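Local coordinates for protein proline dehydrogenase (Bradyrhizobium japonicum USDA 110, PDB 3HAZ) that probably oxidises proline to glutamate in two steps, using an FAD-dependent proline dehydrogenase and an NAD-dependent aldehyde dehydrogenase joined in one chain, at residues 331-342 and 388-396. Residues are numbered along the deposited sequence; the frame is centred on the assembly and turned at random.
Sequences ARAHDRKLMVRL and PRIFPQFAT. With FAD (flavin-adenine dinucleotide), chain C.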
ATOM      1  N   ALA A 331      40.570 -14.003 -43.823  1.00 29.88           N
ATOM      2  CA  ALA A 331      41.675 -13.196 -44.320  1.00 36.37           C
ATOM      3  C   ALA A 331      42.963 -14.013 -44.439  1.00 40.00           C
ATOM      4  O   ALA A 331      43.666 -13.936 -45.450  1.00 39.59           O
ATOM      5  CB  ALA A 331      41.884 -11.974 -43.434  1.00 35.01           C
ATOM      6  N   ARG A 332      43.268 -14.803 -43.413  1.00 33.11           N
ATOM      7  CA  ARG A 332      44.483 -15.614 -43.432  1.00 39.79           C
ATOM      8  C   ARG A 332      44.396 -16.700 -44.496  1.00 38.47           C
ATOM      9  O   ARG A 332      45.367 -16.970 -45.197  1.00 41.71           O
ATOM     10  CB  ARG A 332      44.754 -16.247 -42.062  1.00 39.65           C
ATOM     11  CG  ARG A 332      44.853 -15.257 -40.910  1.00 48.48           C
ATOM     12  CD  ARG A 332      45.390 -15.925 -39.644  1.00 60.01           C
ATOM     13  NE  ARG A 332      44.977 -17.325 -39.539  1.00 69.65           N
ATOM     14  CZ  ARG A 332      43.929 -17.753 -38.843  1.00 72.22           C
ATOM     15  NH1 ARG A 332      43.636 -19.048 -38.815  1.00 72.37           N
ATOM     16  NH2 ARG A 332      43.171 -16.891 -38.174  1.00 70.80           N
ATOM     17  N   ALA A 333      43.227 -17.318 -44.616  1.00 37.95           N
ATOM     18  CA  ALA A 333      43.046 -18.435 -45.539  1.00 36.66           C
ATOM     19  C   ALA A 333      43.231 -18.020 -46.995  1.00 36.13           C
ATOM     20  O   ALA A 333      43.723 -18.797 -47.817  1.00 35.56           O
ATOM     21  CB  ALA A 333      41.678 -19.076 -45.333  1.00 39.50           C
ATOM     22  N   HIS A 334      42.825 -16.799 -47.321  1.00 30.29           N
ATOM     23  CA  HIS A 334      42.970 -16.316 -48.690  1.00 36.43           C
ATOM     24  C   HIS A 334      44.155 -15.358 -48.815  1.00 36.69           C
ATOM     25  O   HIS A 334      44.376 -14.763 -49.870  1.00 35.18           O
ATOM     26  CB  HIS A 334      41.669 -15.670 -49.184  1.00 31.09           C
ATOM     27  CG  HIS A 334      40.498 -16.611 -49.207  1.00 30.61           C
ATOM     28  ND1 HIS A 334      40.420 -17.681 -50.075  1.00 26.07           N
ATOM     29  CD2 HIS A 334      39.363 -16.641 -48.470  1.00 25.29           C
ATOM     30  CE1 HIS A 334      39.289 -18.331 -49.867  1.00 27.48           C
ATOM     31  NE2 HIS A 334      38.629 -17.721 -48.898  1.00 27.45           N
ATOM     32  N   ASP A 335      44.916 -15.234 -47.729  1.00 33.82           N
ATOM     33  CA  ASP A 335      46.038 -14.302 -47.638  1.00 35.64           C
ATOM     34  C   ASP A 335      45.678 -12.910 -48.161  1.00 31.11           C
ATOM     35  O   ASP A 335      46.306 -12.399 -49.088  1.00 33.10           O
ATOM     36  CB  ASP A 335      47.273 -14.850 -48.363  1.00 41.73           C
ATOM     37  CG  ASP A 335      48.523 -14.034 -48.078  1.00 47.02           C
ATOM     38  OD1 ASP A 335      48.553 -13.336 -47.042  1.00 45.59           O
ATOM     39  OD2 ASP A 335      49.473 -14.086 -48.887  1.00 48.22           O
ATOM     40  N   ARG A 336      44.666 -12.303 -47.554  1.00 31.37           N
ATOM     41  CA  ARG A 336      44.248 -10.961 -47.929  1.00 34.47           C
ATOM     42  C   ARG A 336      44.365 -10.016 -46.744  1.00 35.31           C
ATOM     43  O   ARG A 336      44.379 -10.443 -45.591  1.00 32.75           O
ATOM     44  CB  ARG A 336      42.800 -10.962 -48.439  1.00 30.47           C
ATOM     45  CG  ARG A 336      42.507 -11.987 -49.528  1.00 28.36           C
ATOM     46  CD  ARG A 336      43.084 -11.578 -50.883  1.00 32.49           C
ATOM     47  NE  ARG A 336      42.789 -12.603 -51.883  1.00 33.37           N
ATOM     48  CZ  ARG A 336      41.621 -12.718 -52.512  1.00 35.68           C
ATOM     49  NH1 ARG A 336      41.436 -13.695 -53.388  1.00 30.52           N
ATOM     50  NH2 ARG A 336      40.638 -11.856 -52.269  1.00 17.22           N
ATOM     51  N   LYS A 337      44.473  -8.728 -47.050  1.00 35.82           N
ATOM     52  CA  LYS A 337      44.296  -7.675 -46.064  1.00 26.39           C
ATOM     53  C   LYS A 337      42.868  -7.175 -46.196  1.00 29.18           C
ATOM     54  O   LYS A 337      42.370  -6.996 -47.312  1.00 28.83           O
ATOM     55  CB  LYS A 337      45.257  -6.519 -46.337  1.00 33.18           C
ATOM     56  CG  LYS A 337      46.702  -6.778 -45.959  1.00 39.56           C
ATOM     57  CD  LYS A 337      47.476  -5.465 -45.946  1.00 51.59           C
ATOM     58  CE  LYS A 337      48.790  -5.601 -45.200  1.00 62.08           C
ATOM     59  NZ  LYS A 337      49.399  -4.272 -44.922  1.00 66.70           N
ATOM     60  N   LEU A 338      42.208  -6.958 -45.064  1.00 24.30           N
ATOM     61  CA  LEU A 338      40.832  -6.484 -45.066  1.00 25.33           C
ATOM     62  C   LEU A 338      40.692  -5.223 -44.235  1.00 26.80           C
ATOM     63  O   LEU A 338      41.411  -5.024 -43.255  1.00 26.99           O
ATOM     64  CB  LEU A 338      39.886  -7.558 -44.514  1.00 29.67           C
ATOM     65  CG  LEU A 338      39.904  -8.931 -45.192  1.00 32.70           C
ATOM     66  CD1 LEU A 338      39.023  -9.917 -44.428  1.00 26.62           C
ATOM     67  CD2 LEU A 338      39.471  -8.824 -46.645  1.00 29.31           C
ATOM     68  N   MET A 339      39.767  -4.367 -44.643  1.00 26.94           N
ATOM     69  CA  MET A 339      39.374  -3.225 -43.840  1.00 18.60           C
ATOM     70  C   MET A 339      38.022  -3.560 -43.215  1.00 27.18           C
ATOM     71  O   MET A 339      37.055  -3.871 -43.917  1.00 25.87           O
ATOM     72  CB  MET A 339      39.333  -1.958 -44.700  1.00 25.10           C
ATOM     73  CG  MET A 339      40.706  -1.589 -45.291  1.00 25.70           C
ATOM     74  SD  MET A 339      40.699  -0.302 -46.565  1.00 28.58           S
ATOM     75  CE  MET A 339      40.567   1.187 -45.558  1.00 20.25           C
ATOM     76  N   VAL A 340      37.976  -3.534 -41.889  1.00 24.53           N
ATOM     77  CA  VAL A 340      36.830  -4.043 -41.153  1.00 17.97           C
ATOM     78  C   VAL A 340      36.213  -2.962 -40.278  1.00 18.64           C
ATOM     79  O   VAL A 340      36.868  -2.423 -39.390  1.00 27.09           O
ATOM     80  CB  VAL A 340      37.245  -5.227 -40.275  1.00 23.57           C
ATOM     81  CG1 VAL A 340      36.047  -5.772 -39.521  1.00 24.11           C
ATOM     82  CG2 VAL A 340      37.898  -6.303 -41.134  1.00 15.84           C
ATOM     83  N   ARG A 341      34.952  -2.645 -40.544  1.00 21.27           N
ATOM     84  CA  ARG A 341      34.246  -1.612 -39.800  1.00 19.97           C
ATOM     85  C   ARG A 341      33.523  -2.174 -38.588  1.00 25.60           C
ATOM     86  O   ARG A 341      32.688  -3.071 -38.712  1.00 26.50           O
ATOM     87  CB  ARG A 341      33.226  -0.900 -40.692  1.00 12.91           C
ATOM     88  CG  ARG A 341      32.514   0.238 -39.968  1.00 19.41           C
ATOM     89  CD  ARG A 341      31.212   0.607 -40.655  1.00 14.80           C
ATOM     90  NE  ARG A 341      31.432   1.100 -42.007  1.00 16.75           N
ATOM     91  CZ  ARG A 341      30.600   0.871 -43.013  1.00 19.56           C
ATOM     92  NH1 ARG A 341      29.501   0.151 -42.816  1.00 19.29           N
ATOM     93  NH2 ARG A 341      30.870   1.351 -44.211  1.00 20.29           N
ATOM     94  N   LEU A 342      33.842  -1.639 -37.417  1.00 21.75           N
ATOM     95  CA  LEU A 342      33.142  -2.022 -36.199  1.00 18.76           C
ATOM     96  C   LEU A 342      32.108  -0.957 -35.856  1.00 20.29           C
ATOM     97  O   LEU A 342      32.434   0.224 -35.744  1.00 21.65           O
ATOM     98  CB  LEU A 342      34.119  -2.199 -35.037  1.00 14.47           C
ATOM     99  CG  LEU A 342      33.527  -2.789 -33.759  1.00 17.32           C
ATOM    100  CD1 LEU A 342      33.147  -4.266 -33.968  1.00 15.23           C
ATOM    101  CD2 LEU A 342      34.500  -2.624 -32.589  1.00 18.30           C
ATOM    102  N   PRO A 388      48.627  -6.072 -38.590  1.00 28.47           N
ATOM    103  CA  PRO A 388      48.311  -5.200 -39.728  1.00 33.39           C
ATOM    104  C   PRO A 388      47.430  -5.837 -40.798  1.00 36.17           C
ATOM    105  O   PRO A 388      47.016  -5.132 -41.718  1.00 34.72           O
ATOM    106  CB  PRO A 388      49.693  -4.925 -40.352  1.00 33.47           C
ATOM    107  CG  PRO A 388      50.690  -5.789 -39.580  1.00 32.77           C
ATOM    108  CD  PRO A 388      49.898  -6.783 -38.806  1.00 33.51           C
ATOM    109  N   ARG A 389      47.173  -7.137 -40.715  1.00 38.45           N
ATOM    110  CA  ARG A 389      46.356  -7.790 -41.730  1.00 38.82           C
ATOM    111  C   ARG A 389      44.967  -7.160 -41.773  1.00 34.04           C
ATOM    112  O   ARG A 389      44.430  -6.880 -42.845  1.00 34.35           O
ATOM    113  CB  ARG A 389      46.247  -9.294 -41.472  1.00 36.95           C
ATOM    114  CG  ARG A 389      45.431 -10.024 -42.525  1.00 40.40           C
ATOM    115  CD  ARG A 389      45.468 -11.534 -42.339  1.00 38.09           C
ATOM    116  NE  ARG A 389      46.827 -12.070 -42.400  1.00 37.69           N
ATOM    117  CZ  ARG A 389      47.492 -12.327 -43.524  1.00 41.24           C
ATOM    118  NH1 ARG A 389      46.934 -12.084 -44.704  1.00 38.30           N
ATOM    119  NH2 ARG A 389      48.724 -12.821 -43.467  1.00 40.54           N
ATOM    120  N   ILE A 390      44.387  -6.952 -40.597  1.00 27.15           N
ATOM    121  CA  ILE A 390      43.095  -6.290 -40.480  1.00 29.35           C
ATOM    122  C   ILE A 390      43.302  -4.802 -40.190  1.00 33.40           C
ATOM    123  O   ILE A 390      44.019  -4.438 -39.257  1.00 28.91           O
ATOM    124  CB  ILE A 390      42.234  -6.910 -39.350  1.00 28.13           C
ATOM    125  CG1 ILE A 390      42.038  -8.413 -39.569  1.00 29.52           C
ATOM    126  CG2 ILE A 390      40.888  -6.195 -39.233  1.00 29.17           C
ATOM    127  CD1 ILE A 390      41.326  -8.765 -40.870  1.00 32.93           C
ATOM    128  N   PHE A 391      42.684  -3.952 -41.003  1.00 27.48           N
ATOM    129  CA  PHE A 391      42.676  -2.516 -40.757  1.00 23.10           C
ATOM    130  C   PHE A 391      41.313  -2.142 -40.173  1.00 26.81           C
ATOM    131  O   PHE A 391      40.321  -2.075 -40.900  1.00 28.52           O
ATOM    132  CB  PHE A 391      42.940  -1.753 -42.062  1.00 23.13           C
ATOM    133  CG  PHE A 391      42.961  -0.252 -41.903  1.00 20.73           C
ATOM    134  CD1 PHE A 391      44.155   0.417 -41.636  1.00 17.14           C
ATOM    135  CD2 PHE A 391      41.792   0.494 -42.053  1.00 20.61           C
ATOM    136  CE1 PHE A 391      44.181   1.802 -41.500  1.00 24.06           C
ATOM    137  CE2 PHE A 391      41.806   1.886 -41.916  1.00 22.51           C
ATOM    138  CZ  PHE A 391      43.001   2.540 -41.637  1.00 18.79           C
ATOM    139  N   PRO A 392      41.257  -1.922 -38.850  1.00 22.90           N
ATOM    140  CA  PRO A 392      39.985  -1.646 -38.172  1.00 21.49           C
ATOM    141  C   PRO A 392      39.495  -0.230 -38.435  1.00 23.18           C
ATOM    142  O   PRO A 392      40.297   0.698 -38.540  1.00 20.59           O
ATOM    143  CB  PRO A 392      40.324  -1.812 -36.681  1.00 23.79           C
ATOM    144  CG  PRO A 392      41.685  -2.457 -36.634  1.00 26.16           C
ATOM    145  CD  PRO A 392      42.376  -2.024 -37.899  1.00 17.85           C
ATOM    146  N   GLN A 393      38.180  -0.086 -38.548  1.00 21.49           N
ATOM    147  CA  GLN A 393      37.538   1.202 -38.752  1.00 22.40           C
ATOM    148  C   GLN A 393      36.427   1.319 -37.719  1.00 25.24           C
ATOM    149  O   GLN A 393      35.439   0.590 -37.775  1.00 23.97           O
ATOM    150  CB  GLN A 393      36.940   1.287 -40.156  1.00 21.44           C
ATOM    151  CG  GLN A 393      37.897   0.871 -41.277  1.00 24.77           C
ATOM    152  CD  GLN A 393      37.169   0.582 -42.582  1.00 25.85           C
ATOM    153  OE1 GLN A 393      36.425  -0.393 -42.690  1.00 30.45           O
ATOM    154  NE2 GLN A 393      37.378   1.433 -43.575  1.00 24.12           N
ATOM    155  N   PHE A 394      36.593   2.224 -36.768  1.00 20.87           N
ATOM    156  CA  PHE A 394      35.655   2.319 -35.662  1.00 19.83           C
ATOM    157  C   PHE A 394      34.660   3.428 -35.940  1.00 22.37           C
ATOM    158  O   PHE A 394      34.970   4.604 -35.791  1.00 16.16           O
ATOM    159  CB  PHE A 394      36.408   2.544 -34.348  1.00 21.28           C
ATOM    160  CG  PHE A 394      37.453   1.495 -34.076  1.00 28.33           C
ATOM    161  CD1 PHE A 394      37.084   0.217 -33.678  1.00 20.94           C
ATOM    162  CD2 PHE A 394      38.800   1.775 -34.247  1.00 28.26           C
ATOM    163  CE1 PHE A 394      38.041  -0.760 -33.446  1.00 18.16           C
ATOM    164  CE2 PHE A 394      39.761   0.806 -34.012  1.00 23.69           C
ATOM    165  CZ  PHE A 394      39.381  -0.464 -33.609  1.00 21.34           C
ATOM    166  N   ALA A 395      33.474   3.038 -36.388  1.00 16.40           N
ATOM    167  CA  ALA A 395      32.412   3.982 -36.675  1.00 19.64           C
ATOM    168  C   ALA A 395      31.601   4.222 -35.409  1.00 20.69           C
ATOM    169  O   ALA A 395      30.956   3.309 -34.896  1.00 24.27           O
ATOM    170  CB  ALA A 395      31.517   3.446 -37.796  1.00 20.38           C
ATOM    171  N   THR A 396      31.648   5.447 -34.903  1.00 20.58           N
ATOM    172  CA  THR A 396      30.923   5.812 -33.695  1.00 13.76           C
ATOM    173  C   THR A 396      30.941   7.320 -33.541  1.00 15.42           C
ATOM    174  O   THR A 396      31.901   7.978 -33.943  1.00 21.20           O
ATOM    175  CB  THR A 396      31.557   5.171 -32.437  1.00 23.37           C
ATOM    176  OG1 THR A 396      30.926   5.693 -31.261  1.00 20.55           O
ATOM    177  CG2 THR A 396      33.048   5.477 -32.377  1.00 25.91           C
TER
HETATM  178  PA  FAD C2001      25.808   5.496 -28.971  1.00 18.91           P
HETATM  179  O1A FAD C2001      24.721   6.600 -28.451  1.00 21.34           O
HETATM  180  O2A FAD C2001      26.965   5.383 -28.084  1.00 25.24           O
HETATM  181  O5B FAD C2001      25.079   4.045 -29.040  1.00 22.31           O
HETATM  182  C5B FAD C2001      23.873   3.950 -29.742  1.00 24.04           C
HETATM  183  C4B FAD C2001      23.509   2.473 -29.948  1.00 20.13           C
HETATM  184  O4B FAD C2001      23.732   1.474 -28.811  1.00 18.48           O
HETATM  185  C3B FAD C2001      22.615   1.933 -30.889  1.00 19.76           C
HETATM  186  O3B FAD C2001      22.669   2.403 -32.225  1.00 17.71           O
HETATM  187  C2B FAD C2001      22.599   0.459 -30.576  1.00 19.79           C
HETATM  188  O2B FAD C2001      23.351  -0.388 -31.425  1.00 18.92           O
HETATM  189  C1B FAD C2001      22.921   0.362 -29.127  1.00 19.68           C
HETATM  190  N9A FAD C2001      21.818   0.353 -28.183  1.00 23.84           N
HETATM  191  C8A FAD C2001      20.895   1.360 -27.922  1.00 22.43           C
HETATM  192  N7A FAD C2001      20.073   0.920 -26.919  1.00 17.56           N
HETATM  193  C5A FAD C2001      20.503  -0.377 -26.553  1.00 18.78           C
HETATM  194  C6A FAD C2001      20.004  -1.359 -25.529  1.00 19.68           C
HETATM  195  N6A FAD C2001      18.858  -1.036 -24.686  1.00 21.45           N
HETATM  196  N1A FAD C2001      20.600  -2.522 -25.378  1.00 22.84           N
HETATM  197  C2A FAD C2001      21.716  -2.856 -26.170  1.00 18.24           C
HETATM  198  N3A FAD C2001      22.194  -1.913 -27.156  1.00 24.31           N
HETATM  199  C4A FAD C2001      21.571  -0.700 -27.310  1.00 20.28           C
HETATM  200  N1  FAD C2001      25.025  -0.293 -38.069  1.00 17.50           N
HETATM  201  C2  FAD C2001      24.647  -1.502 -38.601  1.00 14.53           C
HETATM  202  O2  FAD C2001      23.757  -2.299 -37.915  1.00 20.11           O
HETATM  203  N3  FAD C2001      25.144  -1.903 -39.887  1.00 23.87           N
HETATM  204  C4  FAD C2001      25.994  -1.089 -40.582  1.00 19.21           C
HETATM  205  O4  FAD C2001      26.531  -1.511 -41.805  1.00 21.37           O
HETATM  206  C4X FAD C2001      26.396   0.173 -40.024  1.00 17.76           C
HETATM  207  N5  FAD C2001      27.333   1.071 -40.768  1.00 17.46           N
HETATM  208  C5X FAD C2001      27.711   2.315 -40.205  1.00 22.61           C
HETATM  209  C6  FAD C2001      28.626   3.199 -40.943  1.00 20.96           C
HETATM  210  C7  FAD C2001      29.007   4.437 -40.376  1.00 21.13           C
HETATM  211  C7M FAD C2001      29.935   5.353 -41.158  1.00 18.23           C
HETATM  212  C8  FAD C2001      28.494   4.842 -39.046  1.00 25.68           C
HETATM  213  C8M FAD C2001      28.887   6.185 -38.408  1.00 22.32           C
HETATM  214  C9  FAD C2001      27.620   3.993 -38.345  1.00 21.59           C
HETATM  215  C9A FAD C2001      27.211   2.704 -38.932  1.00 22.86           C
HETATM  216  N10 FAD C2001      26.299   1.815 -38.207  1.00 20.92           N
HETATM  217  C10 FAD C2001      25.917   0.549 -38.790  1.00 17.95           C
HETATM  218  C1' FAD C2001      25.879   2.085 -36.795  1.00 19.82           C
HETATM  219  C2' FAD C2001      24.551   2.864 -36.612  1.00 19.73           C
HETATM  220  O2' FAD C2001      24.175   3.483 -37.838  1.00 17.38           O
HETATM  221  C3' FAD C2001      24.713   3.866 -35.457  1.00 20.59           C
HETATM  222  O3' FAD C2001      25.450   5.001 -35.898  1.00 21.57           O
HETATM  223  C4' FAD C2001      25.434   3.246 -34.206  1.00 25.15           C
HETATM  224  O4' FAD C2001      24.994   2.007 -33.768  1.00 20.49           O
HETATM  225  C5' FAD C2001      25.549   4.264 -33.040  1.00 22.17           C
HETATM  226  O5' FAD C2001      26.620   3.971 -32.157  1.00 29.89           O
HETATM  227  P   FAD C2001      27.353   5.247 -31.390  1.00 19.02           P
HETATM  228  O1P FAD C2001      28.659   4.692 -30.514  1.00 29.81           O
HETATM  229  O2P FAD C2001      27.739   6.261 -32.378  1.00 17.83           O
HETATM  230  O3P FAD C2001      26.203   5.961 -30.477  1.00 26.15           O
HETATM  231  O   HOH W   1      35.631  -1.908 -45.065  1.00 36.12           O
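NH1 of Arg-389 gives hydrogen bonds to two acceptors, both close to the guanidinium plane: the anti lone pair of Asp-335 OD1 at 3.1 Å, a salt bridge, and Arg-336 O at 3.2 Å, whose carbonyl plane it sits well above. CG stands anti to the backbone N (chi1 -179°) and the chain bends at chi3, which carries the guanidinium over the Schellman turn ending helix 320-333; on the way CD packs on Ala-331 CB. A leucine in place of Arg-389 would probably leave Asp-335 without this counter-charge and the helix end less firmly tied to the start of strand 390-395. Beyond it, strands 338-342 and 390-395 run parallel, joined by six backbone bonds from Leu-338 N to Ala-395 N, of which Phe-391 N to Leu-338 O, 2.8 Å, is almost straight. On one face of this pair, Val-340 CG2 meets Ile-390 CG2 at 3.5 Å, and Leu-342 CD2 reaches the edge of the Phe-394 ring; helix 369-384 covers Ile-390, Leu-342 and Phe-394. On the other, Met-339 lies alongside Phe-391, CE against CD2, while a water donates to both Met-339 O and Gln-393 OE1; NE2 of Gln-393 turns to Glu-416 and Asn-276. Arg-341 points the same way, its guanidinium laid against FAD C6 and bonded to Asp-280, Ser-237, Gln-418 and Tyr-443. Ala-395 CB touches the dimethylbenzene ring at C8, 3.6 Å away, and Thr-396 OG1 donates to FAD O1P at 2.6 Å. Neighbouring parallel strands linked through helices 348-357 and 369-384, with FAD-binding residues at their C-terminal ends, exemplify the beta/alpha barrel of proline dehydrogenases.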